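Local coordinates for hypothetical protein PH1320 (Pyrococcus horikoshii, PDB 2E87) that binds GDP and, as an Obg-type G protein, probably binds and hydrolyses GTP, its precise cellular role being unknown, at residues Phe254-Ile268 with Val292-Val305. Residues are numbered along the deposited sequence; the frame is centred on the assembly and turned at random.
Sequences FDPSEHCGFPLEEQI and VADEENIKRLEKFV
Val292, beside the bound GDP, sets its CG1 against the ring edge of His259, 3.2 Å from CE1. Ala293 is small enough to let the turn of Ser257 come near its backbone. The Asn297 amide comes up to that turn, ND2 3.2 Å from Pro256 O, while CG1 of Ile298 packs on Pro256 CB. Arg300, long enough to be apolar at CG against Leu264, still sends its charged end past Ile268, one guanidinium face over CD1. Leu301 has a branched end that reaches three partners: CD1 presses on Pro256 CG, CG meets Leu264 CD1 at 3.4 Å, and CD2 sits over the Phe254 ring, 3.5 Å from the centroid, a CH-pi contact. Phe304 swings its flat ring out to Ile268 by a chi1 of 166°, bringing CZ 3.3 Å from CG2. The Phe254 ring also approaches Phe304 (CZ to CE2, 4.1 Å) and Val305 (CE1 to CG2, 4.3 Å). A serine in place of Phe254 would probably leave Leu301 CD2 without its aromatic platform and open a gap beside Phe304 and Val305. Helix segments 264-268 and 295-305 run nearly parallel, 22° apart, following parallel strands 249-254 and 283-287, as expected for successive beta-alpha units of a P-loop G domain.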
loop_
_atom_site.group_PDB
_atom_site.type_symbol
_atom_site.label_atom_id
_atom_site.label_comp_id
_atom_site.label_asym_id
_atom_site.label_seq_id
_atom_site.Cartn_x
_atom_site.Cartn_y
_atom_site.Cartn_z
ATOM N N PHE A 254 -16.286 8.771 -24.063
ATOM C CA PHE A 254 -15.920 8.941 -25.471
ATOM C C PHE A 254 -16.153 10.425 -25.781
ATOM O O PHE A 254 -17.030 11.047 -25.184
ATOM C CB PHE A 254 -16.846 8.158 -26.408
ATOM C CG PHE A 254 -16.556 6.691 -26.493
ATOM C CD1 PHE A 254 -17.320 5.777 -25.774
ATOM C CD2 PHE A 254 -15.545 6.217 -27.325
ATOM C CE1 PHE A 254 -17.086 4.413 -25.889
ATOM C CE2 PHE A 254 -15.301 4.863 -27.449
ATOM C CZ PHE A 254 -16.071 3.956 -26.732
ATOM N N ASP A 255 -15.378 10.980 -26.711
ATOM C CA ASP A 255 -15.541 12.370 -27.143
ATOM C C ASP A 255 -15.782 12.331 -28.653
ATOM O O ASP A 255 -14.846 12.397 -29.445
ATOM C CB ASP A 255 -14.288 13.205 -26.837
ATOM C CG ASP A 255 -14.344 14.599 -27.474
ATOM O OD1 ASP A 255 -15.433 14.988 -27.956
ATOM O OD2 ASP A 255 -13.308 15.309 -27.493
ATOM N N PRO A 256 -17.046 12.225 -29.067
ATOM C CA PRO A 256 -17.402 12.165 -30.493
ATOM C C PRO A 256 -16.947 13.351 -31.341
ATOM O O PRO A 256 -16.856 13.241 -32.554
ATOM C CB PRO A 256 -18.924 12.036 -30.467
ATOM C CG PRO A 256 -19.200 11.409 -29.151
ATOM C CD PRO A 256 -18.251 12.124 -28.231
ATOM N N SER A 257 -16.671 14.479 -30.699
ATOM C CA SER A 257 -16.237 15.683 -31.399
ATOM C C SER A 257 -14.773 15.570 -31.851
ATOM O O SER A 257 -14.337 16.243 -32.791
ATOM C CB SER A 257 -16.365 16.886 -30.469
ATOM O OG SER A 257 -15.191 17.016 -29.670
ATOM N N GLU A 258 -14.026 14.724 -31.153
ATOM C CA GLU A 258 -12.616 14.497 -31.417
ATOM C C GLU A 258 -11.798 15.729 -31.052
ATOM O O GLU A 258 -10.620 15.817 -31.385
ATOM C CB GLU A 258 -12.387 14.073 -32.878
ATOM C CG GLU A 258 -13.074 12.745 -33.227
ATOM C CD GLU A 258 -12.894 12.303 -34.681
ATOM O OE1 GLU A 258 -12.314 13.057 -35.475
ATOM O OE2 GLU A 258 -13.340 11.192 -35.029
ATOM N N HIS A 259 -12.410 16.677 -30.346
ATOM C CA HIS A 259 -11.667 17.873 -29.945
ATOM C C HIS A 259 -10.594 17.493 -28.937
ATOM O O HIS A 259 -9.630 18.229 -28.739
ATOM C CB HIS A 259 -12.601 18.928 -29.360
ATOM C CG HIS A 259 -13.581 19.472 -30.354
ATOM N ND1 HIS A 259 -14.670 20.233 -29.989
ATOM C CD2 HIS A 259 -13.648 19.341 -31.700
ATOM C CE1 HIS A 259 -15.367 20.543 -31.066
ATOM N NE2 HIS A 259 -14.770 20.013 -32.117
ATOM N N CYS A 260 -10.762 16.339 -28.297
ATOM C CA CYS A 260 -9.764 15.851 -27.348
ATOM C C CYS A 260 -8.432 15.607 -28.081
ATOM O O CYS A 260 -7.369 15.565 -27.458
ATOM C CB CYS A 260 -10.242 14.550 -26.713
ATOM S SG CYS A 260 -10.638 13.268 -27.939
ATOM N N GLY A 261 -8.508 15.444 -29.405
ATOM C CA GLY A 261 -7.321 15.214 -30.206
ATOM C C GLY A 261 -7.091 13.744 -30.527
ATOM O O GLY A 261 -5.966 13.316 -30.742
ATOM N N PHE A 262 -8.161 12.964 -30.554
ATOM C CA PHE A 262 -8.060 11.553 -30.850
ATOM C C PHE A 262 -9.264 11.162 -31.649
ATOM O O PHE A 262 -10.392 11.372 -31.203
ATOM C CB PHE A 262 -8.022 10.706 -29.565
ATOM C CG PHE A 262 -6.821 10.966 -28.707
ATOM C CD1 PHE A 262 -6.821 12.007 -27.797
ATOM C CD2 PHE A 262 -5.663 10.218 -28.870
ATOM C CE1 PHE A 262 -5.679 12.307 -27.063
ATOM C CE2 PHE A 262 -4.512 10.506 -28.147
ATOM C CZ PHE A 262 -4.516 11.556 -27.241
ATOM N N PRO A 263 -9.040 10.598 -32.852
ATOM C CA PRO A 263 -10.105 10.152 -33.759
ATOM C C PRO A 263 -11.000 9.157 -33.036
ATOM O O PRO A 263 -10.537 8.430 -32.157
ATOM C CB PRO A 263 -9.343 9.471 -34.904
ATOM C CG PRO A 263 -8.025 10.158 -34.908
ATOM C CD PRO A 263 -7.707 10.372 -33.447
ATOM N N LEU A 264 -12.269 9.115 -33.423
ATOM C CA LEU A 264 -13.217 8.192 -32.824
ATOM C C LEU A 264 -12.732 6.745 -32.866
ATOM O O LEU A 264 -12.925 6.016 -31.903
ATOM C CB LEU A 264 -14.564 8.301 -33.529
ATOM C CG LEU A 264 -15.646 7.335 -33.066
ATOM C CD1 LEU A 264 -16.045 7.642 -31.635
ATOM C CD2 LEU A 264 -16.839 7.459 -33.981
ATOM N N GLU A 265 -12.102 6.325 -33.966
ATOM C CA GLU A 265 -11.608 4.947 -34.085
ATOM C C GLU A 265 -10.550 4.624 -33.019
ATOM O O GLU A 265 -10.526 3.524 -32.483
ATOM C CB GLU A 265 -11.006 4.680 -35.471
ATOM C CG GLU A 265 -11.838 5.162 -36.663
ATOM C CD GLU A 265 -11.585 6.634 -37.018
ATOM O OE1 GLU A 265 -10.411 7.014 -37.342
ATOM O OE2 GLU A 265 -12.574 7.404 -36.979
ATOM N N GLU A 266 -9.663 5.575 -32.732
ATOM C CA GLU A 266 -8.633 5.363 -31.720
ATOM C C GLU A 266 -9.256 5.273 -30.314
ATOM O O GLU A 266 -8.792 4.513 -29.466
ATOM C CB GLU A 266 -7.601 6.488 -31.764
ATOM C CG GLU A 266 -6.703 6.491 -33.005
ATOM C CD GLU A 266 -5.615 7.546 -32.939
ATOM O OE1 GLU A 266 -5.396 8.114 -31.844
ATOM O OE2 GLU A 266 -4.966 7.808 -33.969
ATOM N N GLN A 267 -10.310 6.040 -30.073
ATOM C CA GLN A 267 -10.971 6.000 -28.782
ATOM C C GLN A 267 -11.626 4.638 -28.649
ATOM O O GLN A 267 -11.635 4.058 -27.572
ATOM C CB GLN A 267 -12.035 7.096 -28.665
ATOM C CG GLN A 267 -11.488 8.503 -28.575
ATOM C CD GLN A 267 -12.600 9.548 -28.558
ATOM O OE1 GLN A 267 -13.513 9.484 -27.735
ATOM N NE2 GLN A 267 -12.527 10.515 -29.473
ATOM N N ILE A 268 -12.182 4.118 -29.738
ATOM C CA ILE A 268 -12.809 2.795 -29.668
ATOM C C ILE A 268 -11.749 1.714 -29.389
ATOM O O ILE A 268 -11.981 0.790 -28.617
ATOM C CB ILE A 268 -13.578 2.446 -30.973
ATOM C CG1 ILE A 268 -14.921 3.170 -30.998
ATOM C CG2 ILE A 268 -13.829 0.953 -31.065
ATOM C CD1 ILE A 268 -15.633 3.062 -32.350
ATOM N N VAL A 292 -21.165 20.182 -28.418
ATOM C CA VAL A 292 -20.334 20.644 -29.524
ATOM C C VAL A 292 -20.065 19.519 -30.525
ATOM O O VAL A 292 -19.432 19.727 -31.557
ATOM C CB VAL A 292 -18.984 21.206 -28.991
ATOM C CG1 VAL A 292 -18.170 21.788 -30.118
ATOM C CG2 VAL A 292 -19.247 22.285 -27.953
ATOM N N ALA A 293 -20.570 18.329 -30.227
ATOM C CA ALA A 293 -20.365 17.177 -31.097
ATOM C C ALA A 293 -21.257 17.198 -32.338
ATOM O O ALA A 293 -22.339 17.788 -32.330
ATOM C CB ALA A 293 -20.595 15.887 -30.309
ATOM N N ASP A 294 -20.783 16.551 -33.402
ATOM C CA ASP A 294 -21.521 16.453 -34.657
ATOM C C ASP A 294 -22.332 15.161 -34.671
ATOM O O ASP A 294 -21.791 14.081 -34.437
ATOM C CB ASP A 294 -20.565 16.451 -35.859
ATOM C CG ASP A 294 -19.997 17.829 -36.167
ATOM O OD1 ASP A 294 -20.788 18.776 -36.366
ATOM O OD2 ASP A 294 -18.755 17.963 -36.222
ATOM N N GLU A 295 -23.627 15.276 -34.952
ATOM C CA GLU A 295 -24.515 14.120 -35.002
ATOM C C GLU A 295 -23.939 12.938 -35.770
ATOM O O GLU A 295 -24.248 11.785 -35.470
ATOM C CB GLU A 295 -25.852 14.509 -35.632
ATOM C CG GLU A 295 -26.745 15.301 -34.712
ATOM C CD GLU A 295 -27.048 14.541 -33.438
ATOM O OE1 GLU A 295 -27.671 13.460 -33.519
ATOM O OE2 GLU A 295 -26.653 15.025 -32.355
ATOM N N GLU A 296 -23.103 13.223 -36.761
ATOM C CA GLU A 296 -22.516 12.166 -37.569
ATOM C C GLU A 296 -21.801 11.094 -36.753
ATOM O O GLU A 296 -22.177 9.923 -36.798
ATOM C CB GLU A 296 -21.551 12.755 -38.602
ATOM C CG GLU A 296 -20.864 11.695 -39.452
ATOM C CD GLU A 296 -21.811 10.573 -39.851
ATOM O OE1 GLU A 296 -22.860 10.868 -40.465
ATOM O OE2 GLU A 296 -21.509 9.398 -39.545
ATOM N N ASN A 297 -20.769 11.492 -36.014
ATOM C CA ASN A 297 -20.017 10.536 -35.207
ATOM C C ASN A 297 -20.872 9.889 -34.120
ATOM O O ASN A 297 -20.835 8.669 -33.946
ATOM C CB ASN A 297 -18.797 11.211 -34.567
ATOM C CG ASN A 297 -17.691 11.511 -35.574
ATOM O OD1 ASN A 297 -17.139 10.605 -36.210
ATOM N ND2 ASN A 297 -17.359 12.789 -35.716
ATOM N N ILE A 298 -21.643 10.704 -33.401
ATOM C CA ILE A 298 -22.501 10.211 -32.322
ATOM C C ILE A 298 -23.340 9.002 -32.739
ATOM O O ILE A 298 -23.665 8.148 -31.908
ATOM C CB ILE A 298 -23.455 11.315 -31.807
ATOM C CG1 ILE A 298 -22.648 12.515 -31.310
ATOM C CG2 ILE A 298 -24.322 10.770 -30.674
ATOM C CD1 ILE A 298 -23.495 13.611 -30.686
ATOM N N LYS A 299 -23.696 8.934 -34.020
ATOM C CA LYS A 299 -24.487 7.824 -34.534
ATOM C C LYS A 299 -23.623 6.578 -34.558
ATOM O O LYS A 299 -24.063 5.500 -34.158
ATOM C CB LYS A 299 -24.997 8.123 -35.950
ATOM C CG LYS A 299 -26.152 9.119 -36.010
ATOM C CD LYS A 299 -26.725 9.237 -37.422
ATOM C CE LYS A 299 -27.970 10.124 -37.462
ATOM N NZ LYS A 299 -28.660 10.065 -38.787
ATOM N N ARG A 300 -22.389 6.736 -35.032
ATOM C CA ARG A 300 -21.453 5.624 -35.101
ATOM C C ARG A 300 -21.156 5.119 -33.698
ATOM O O ARG A 300 -21.102 3.912 -33.462
ATOM C CB ARG A 300 -20.145 6.056 -35.770
ATOM C CG ARG A 300 -19.046 5.000 -35.672
ATOM C CD ARG A 300 -19.468 3.684 -36.327
ATOM N NE ARG A 300 -18.698 2.537 -35.845
ATOM C CZ ARG A 300 -17.372 2.451 -35.865
ATOM N NH1 ARG A 300 -16.646 3.452 -36.345
ATOM N NH2 ARG A 300 -16.770 1.357 -35.407
ATOM N N LEU A 301 -20.970 6.048 -32.767
ATOM C CA LEU A 301 -20.674 5.677 -31.391
ATOM C C LEU A 301 -21.805 4.883 -30.753
ATOM O O LEU A 301 -21.595 3.750 -30.322
ATOM C CB LEU A 301 -20.370 6.915 -30.550
ATOM C CG LEU A 301 -18.933 6.930 -30.031
ATOM C CD1 LEU A 301 -18.715 8.136 -29.145
ATOM C CD2 LEU A 301 -18.661 5.655 -29.255
ATOM N N GLU A 302 -23.001 5.464 -30.690
ATOM C CA GLU A 302 -24.130 4.755 -30.098
ATOM C C GLU A 302 -24.275 3.381 -30.737
ATOM O O GLU A 302 -24.481 2.386 -30.045
ATOM C CB GLU A 302 -25.429 5.541 -30.274
ATOM C CG GLU A 302 -25.449 6.860 -29.539
ATOM C CD GLU A 302 -26.831 7.213 -29.026
ATOM O OE1 GLU A 302 -27.375 6.432 -28.217
ATOM O OE2 GLU A 302 -27.373 8.267 -29.427
ATOM N N LYS A 303 -24.149 3.332 -32.058
ATOM C CA LYS A 303 -24.263 2.079 -32.790
ATOM C C LYS A 303 -23.257 1.111 -32.194
ATOM O O LYS A 303 -23.630 0.092 -31.619
ATOM C CB LYS A 303 -23.971 2.315 -34.272
ATOM C CG LYS A 303 -24.521 1.251 -35.218
ATOM C CD LYS A 303 -24.473 1.746 -36.668
ATOM C CE LYS A 303 -25.267 0.849 -37.617
ATOM N NZ LYS A 303 -25.403 1.447 -38.986
ATOM N N PHE A 304 -21.979 1.448 -32.326
ATOM C CA PHE A 304 -20.890 0.630 -31.797
ATOM C C PHE A 304 -21.130 0.198 -30.354
ATOM O O PHE A 304 -20.987 -0.979 -30.013
ATOM C CB PHE A 304 -19.577 1.411 -31.855
ATOM C CG PHE A 304 -18.475 0.802 -31.042
ATOM C CD1 PHE A 304 -17.815 -0.335 -31.480
ATOM C CD2 PHE A 304 -18.109 1.355 -29.827
ATOM C CE1 PHE A 304 -16.804 -0.912 -30.717
ATOM C CE2 PHE A 304 -17.102 0.786 -29.056
ATOM C CZ PHE A 304 -16.448 -0.349 -29.502
ATOM N N VAL A 305 -21.480 1.162 -29.507
ATOM C CA VAL A 305 -21.717 0.889 -28.096
ATOM C C VAL A 305 -22.819 -0.124 -27.864
ATOM O O VAL A 305 -22.607 -1.140 -27.206
ATOM C CB VAL A 305 -22.072 2.170 -27.324
ATOM C CG1 VAL A 305 -22.462 1.821 -25.896
ATOM C CG2 VAL A 305 -20.891 3.116 -27.324
#